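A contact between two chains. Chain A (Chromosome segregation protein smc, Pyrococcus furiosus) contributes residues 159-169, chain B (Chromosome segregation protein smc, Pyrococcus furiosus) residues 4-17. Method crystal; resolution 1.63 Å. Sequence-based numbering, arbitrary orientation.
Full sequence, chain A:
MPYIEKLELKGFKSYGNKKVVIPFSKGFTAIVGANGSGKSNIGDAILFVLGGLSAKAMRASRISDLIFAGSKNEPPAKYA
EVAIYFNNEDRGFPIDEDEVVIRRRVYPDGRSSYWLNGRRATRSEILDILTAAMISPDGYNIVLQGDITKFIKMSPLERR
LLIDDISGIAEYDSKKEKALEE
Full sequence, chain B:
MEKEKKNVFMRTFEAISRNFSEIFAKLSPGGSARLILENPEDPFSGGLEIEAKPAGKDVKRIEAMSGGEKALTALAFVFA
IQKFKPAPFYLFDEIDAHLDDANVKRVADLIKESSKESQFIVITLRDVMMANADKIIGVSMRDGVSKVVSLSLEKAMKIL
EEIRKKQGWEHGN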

# COMPACT_ATOMS: atom_id res chain seq x y z
N ARG A 159 6.84 13.34 10.32
CA ARG A 159 7.79 12.41 9.73
C ARG A 159 8.66 11.74 10.80
O ARG A 159 8.92 10.54 10.75
CB ARG A 159 8.63 13.09 8.65
CG ARG A 159 9.47 12.12 7.83
CD ARG A 159 10.19 12.83 6.67
NE ARG A 159 9.26 13.46 5.74
CZ ARG A 159 9.10 14.77 5.62
NH1 ARG A 159 9.81 15.61 6.36
NH2 ARG A 159 8.23 15.26 4.74
N ARG A 160 9.08 12.51 11.82
CA ARG A 160 9.89 11.90 12.86
C ARG A 160 9.09 10.90 13.67
O ARG A 160 9.59 9.86 14.09
CB ARG A 160 10.51 12.95 13.78
CG ARG A 160 11.66 12.40 14.60
CD ARG A 160 11.67 12.98 16.02
NE ARG A 160 10.60 12.40 16.83
CZ ARG A 160 9.66 13.11 17.45
NH1 ARG A 160 9.66 14.43 17.36
NH2 ARG A 160 8.74 12.50 18.18
N LEU A 161 7.82 11.21 13.90
CA LEU A 161 6.97 10.33 14.67
C LEU A 161 6.81 8.96 14.01
O LEU A 161 6.69 7.95 14.70
CB LEU A 161 5.61 10.99 14.89
CG LEU A 161 5.71 12.07 15.96
CD1 LEU A 161 4.50 12.96 15.84
CD2 LEU A 161 5.80 11.41 17.32
N LEU A 162 6.81 8.94 12.69
CA LEU A 162 6.81 7.68 11.96
C LEU A 162 8.05 6.85 12.32
O LEU A 162 7.95 5.65 12.59
CB LEU A 162 6.74 7.93 10.45
CG LEU A 162 6.71 6.70 9.53
CD1 LEU A 162 5.64 5.71 9.98
CD2 LEU A 162 6.49 7.13 8.09
N ILE A 163 9.21 7.50 12.37
CA ILE A 163 10.42 6.81 12.79
C ILE A 163 10.38 6.38 14.26
O ILE A 163 10.83 5.28 14.60
CB ILE A 163 11.67 7.63 12.45
CG1 ILE A 163 11.67 7.93 10.94
CG2 ILE A 163 12.93 6.91 12.90
CD1 ILE A 163 11.39 6.70 10.05
N ASP A 164 9.82 7.21 15.14
CA ASP A 164 9.57 6.78 16.53
C ASP A 164 8.86 5.44 16.54
O ASP A 164 9.26 4.52 17.26
CB ASP A 164 8.67 7.77 17.26
CG ASP A 164 9.36 9.04 17.65
OD1 ASP A 164 10.46 9.32 17.13
OD2 ASP A 164 8.78 9.76 18.49
N ASP A 165 7.80 5.34 15.75
CA ASP A 165 6.99 4.13 15.67
C ASP A 165 7.81 2.94 15.20
O ASP A 165 7.80 1.88 15.82
CB ASP A 165 5.78 4.35 14.75
CG ASP A 165 4.81 3.19 14.80
OD1 ASP A 165 4.78 2.39 13.83
OD2 ASP A 165 4.08 3.06 15.80
N ILE A 166 8.54 3.11 14.11
CA ILE A 166 9.36 2.03 13.56
C ILE A 166 10.42 1.54 14.56
O ILE A 166 10.70 0.35 14.64
CB ILE A 166 10.03 2.46 12.23
CG1 ILE A 166 8.96 2.86 11.21
CG2 ILE A 166 10.89 1.35 11.66
CD1 ILE A 166 8.01 1.74 10.80
N SER A 167 10.99 2.47 15.32
CA SER A 167 12.05 2.16 16.26
C SER A 167 11.53 1.31 17.42
O SER A 167 12.31 0.66 18.12
CB SER A 167 12.69 3.44 16.79
OG SER A 167 11.82 4.09 17.69
N GLY A 168 10.22 1.32 17.63
CA GLY A 168 9.60 0.50 18.66
C GLY A 168 9.50 1.20 20.00
O GLY A 168 9.01 0.62 20.97
N ILE A 169 9.97 2.44 20.07
CA ILE A 169 9.87 3.20 21.31
C ILE A 169 8.46 3.74 21.50
O ILE A 169 7.90 3.67 22.59
CB ILE A 169 10.87 4.37 21.36
CG1 ILE A 169 10.45 5.48 20.40
CG2 ILE A 169 12.28 3.89 21.03
CD1 ILE A 169 11.50 6.55 20.23
N GLU B 4 17.99 5.86 27.21
CA GLU B 4 17.68 4.56 26.61
C GLU B 4 16.80 4.64 25.35
O GLU B 4 17.04 3.93 24.36
CB GLU B 4 17.04 3.64 27.65
N LYS B 5 15.77 5.48 25.38
CA LYS B 5 14.92 5.65 24.20
C LYS B 5 15.69 6.37 23.09
O LYS B 5 15.51 6.07 21.90
CB LYS B 5 13.63 6.38 24.54
CG LYS B 5 12.60 5.50 25.23
N LYS B 6 16.54 7.31 23.48
CA LYS B 6 17.37 8.04 22.54
C LYS B 6 18.28 7.08 21.78
O LYS B 6 18.49 7.23 20.56
CB LYS B 6 18.23 9.07 23.28
CG LYS B 6 18.90 10.08 22.38
CD LYS B 6 20.23 10.52 22.97
CE LYS B 6 20.70 11.85 22.40
NZ LYS B 6 20.59 11.91 20.92
N ASN B 7 18.81 6.10 22.50
CA ASN B 7 19.74 5.14 21.91
C ASN B 7 19.07 4.24 20.88
O ASN B 7 19.62 4.01 19.80
CB ASN B 7 20.40 4.28 22.99
CG ASN B 7 21.26 5.10 23.94
OD1 ASN B 7 21.94 6.05 23.53
ND2 ASN B 7 21.24 4.74 25.21
N VAL B 8 17.89 3.73 21.21
CA VAL B 8 17.12 2.92 20.27
C VAL B 8 16.73 3.76 19.05
O VAL B 8 16.83 3.30 17.91
CB VAL B 8 15.85 2.30 20.92
CG1 VAL B 8 15.05 1.52 19.88
CG2 VAL B 8 16.23 1.40 22.09
N PHE B 9 16.30 4.99 19.29
CA PHE B 9 15.92 5.88 18.19
C PHE B 9 17.09 6.12 17.24
O PHE B 9 16.94 5.98 16.03
CB PHE B 9 15.38 7.22 18.68
CG PHE B 9 14.99 8.16 17.57
CD1 PHE B 9 13.70 8.14 17.03
CD2 PHE B 9 15.91 9.05 17.04
CE1 PHE B 9 13.34 9.00 16.00
CE2 PHE B 9 15.56 9.91 16.00
CZ PHE B 9 14.28 9.89 15.48
N MSE B 10 18.24 6.47 17.80
CA MSE B 10 19.39 6.83 16.96
C MSE B 10 19.89 5.66 16.10
O MSE B 10 20.30 5.85 14.95
CB MSE B 10 20.51 7.46 17.80
CG MSE B 10 20.18 8.91 18.26
SE MSE B 10 19.64 10.11 16.87
CE MSE B 10 21.03 9.69 15.57
N ARG B 11 19.83 4.44 16.64
CA ARG B 11 20.21 3.26 15.87
C ARG B 11 19.24 3.09 14.70
O ARG B 11 19.64 2.80 13.57
CB ARG B 11 20.22 2.01 16.76
CG ARG B 11 20.75 0.76 16.08
CD ARG B 11 20.76 -0.45 17.03
NE ARG B 11 19.44 -0.75 17.57
N THR B 12 17.96 3.30 14.98
CA THR B 12 16.95 3.18 13.94
C THR B 12 17.11 4.30 12.93
O THR B 12 17.09 4.06 11.72
CB THR B 12 15.54 3.20 14.54
OG1 THR B 12 15.38 2.04 15.38
CG2 THR B 12 14.50 3.17 13.44
N PHE B 13 17.26 5.53 13.41
CA PHE B 13 17.43 6.66 12.50
C PHE B 13 18.65 6.50 11.58
O PHE B 13 18.55 6.75 10.37
CB PHE B 13 17.51 8.00 13.24
CG PHE B 13 17.84 9.14 12.32
CD1 PHE B 13 16.86 9.69 11.49
CD2 PHE B 13 19.14 9.61 12.22
CE1 PHE B 13 17.18 10.71 10.60
CE2 PHE B 13 19.47 10.63 11.35
CZ PHE B 13 18.48 11.19 10.54
N GLU B 14 19.80 6.11 12.12
CA GLU B 14 20.99 6.04 11.27
C GLU B 14 20.83 4.96 10.22
O GLU B 14 21.32 5.11 9.11
CB GLU B 14 22.28 5.82 12.08
CG GLU B 14 22.66 7.00 12.98
CD GLU B 14 22.89 8.30 12.22
OE1 GLU B 14 23.12 8.27 11.00
OE2 GLU B 14 22.84 9.37 12.86
N ALA B 15 20.16 3.87 10.57
CA ALA B 15 19.92 2.78 9.62
C ALA B 15 19.03 3.25 8.49
O ALA B 15 19.37 3.10 7.31
CB ALA B 15 19.32 1.58 10.33
N ILE B 16 17.90 3.85 8.83
CA ILE B 16 16.98 4.37 7.82
C ILE B 16 17.58 5.53 6.99
O ILE B 16 17.36 5.61 5.78
CB ILE B 16 15.62 4.74 8.46
CG1 ILE B 16 14.97 3.45 8.98
CG2 ILE B 16 14.71 5.41 7.44
CD1 ILE B 16 13.74 3.65 9.84
N SER B 17 18.34 6.41 7.64
CA SER B 17 18.99 7.52 6.97
C SER B 17 19.94 7.01 5.90
O SER B 17 19.93 7.49 4.76
CB SER B 17 19.74 8.39 7.99
OG SER B 17 20.39 9.47 7.36

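Contact between the C-terminal end of a helix in chain A (159-167, with the turn that follows) and a helix of chain B (4-17) in the Pyrococcus furiosus chromosome segregation protein smc. The helix axes approach to 9.2 Å and their N-to-C directions differ by 107°, so the helices cross steeply; the two stretches together bury 513 Å². No hydrogen bond joins them among the modelled atoms, and the contact rests on packing of side chains.

Phe B9 gives up more area than any other residue here. Its CA-to-CB bond points sideways, but chi1 of 180° (t) and chi2 of 89° bring the ring nearer to chain A, where four residues meet it obliquely. Ile A163 CG2 lies 3.8 Å from Phe B9 CE1, Arg A160 CG 3.7 Å from Phe B9 CZ, and Ile A169 CD1 4.2 Å from Phe B9 CD1. The shortest approach is by a carboxylate oxygen: Asp A164 OD1 sits 3.1 Å from Phe B9 CE1.

That carboxylate is held within its own helix. Asp A164 (chi1 m, chi2 15°) starts away from chain B, yet its end comes nearer and meets Arg A160 one turn earlier. Arg A160 NE donates to Asp A164 OD1 at 3.1 Å and Arg A160 NH2 to Asp A164 OD2 at 2.8 Å, both almost linear at 178°; the pairing forms a two-pronged salt bridge. Arg A160 reaches it with chi1 t, chi2 between wells at -142° and chi3 p, and Phe B9 CE1 lies at the edge of its guanidinium, near the plane. The acid and base thus pair beside the aromatic ring, while Arg A160 NH1 bonds elsewhere in the structure.

Ile A163 points toward chain B with both chi angles m. From this one residue, CG2 touches Phe B9 and also lies 4.1 Å from Thr B12 CG2, while CD1 lies 3.9 Å from Ile B16 CD1. Ile B16 (chi1 m, chi2 t) extends its CD1 to Ile A166 as well, 4.1 Å from Ile A166 CG2. Ile A166 shares the m, m conformation of Ile A163, but its end leads away from chain B.

At Ser A167 the backbones come close: its CA is 5.5 Å from Thr B12 CA. Its CB lies 3.3 Å from Thr B12 OG1, and its O is 3.4 Å from Val B8 CG1. With chi1 at 73° (p), the hydroxyl turns back into the helix, and Ser A167 OG donates to Asp A164 O at 2.6 Å. Ser A167 OG in turn accepts a weak hydrogen bond of 3.4 Å from Ile A169 N.

Gly A168 ends the helix in a Schellman motif; at its phi of 90°, a CB would jam against the carbonyl O of Ser A167. Beyond this turn Ile A169 points back toward chain B. With chi1 p and chi2 t, its CG2 lies 3.8 Å from Val B8 CG1 while CD1 reaches Phe B9.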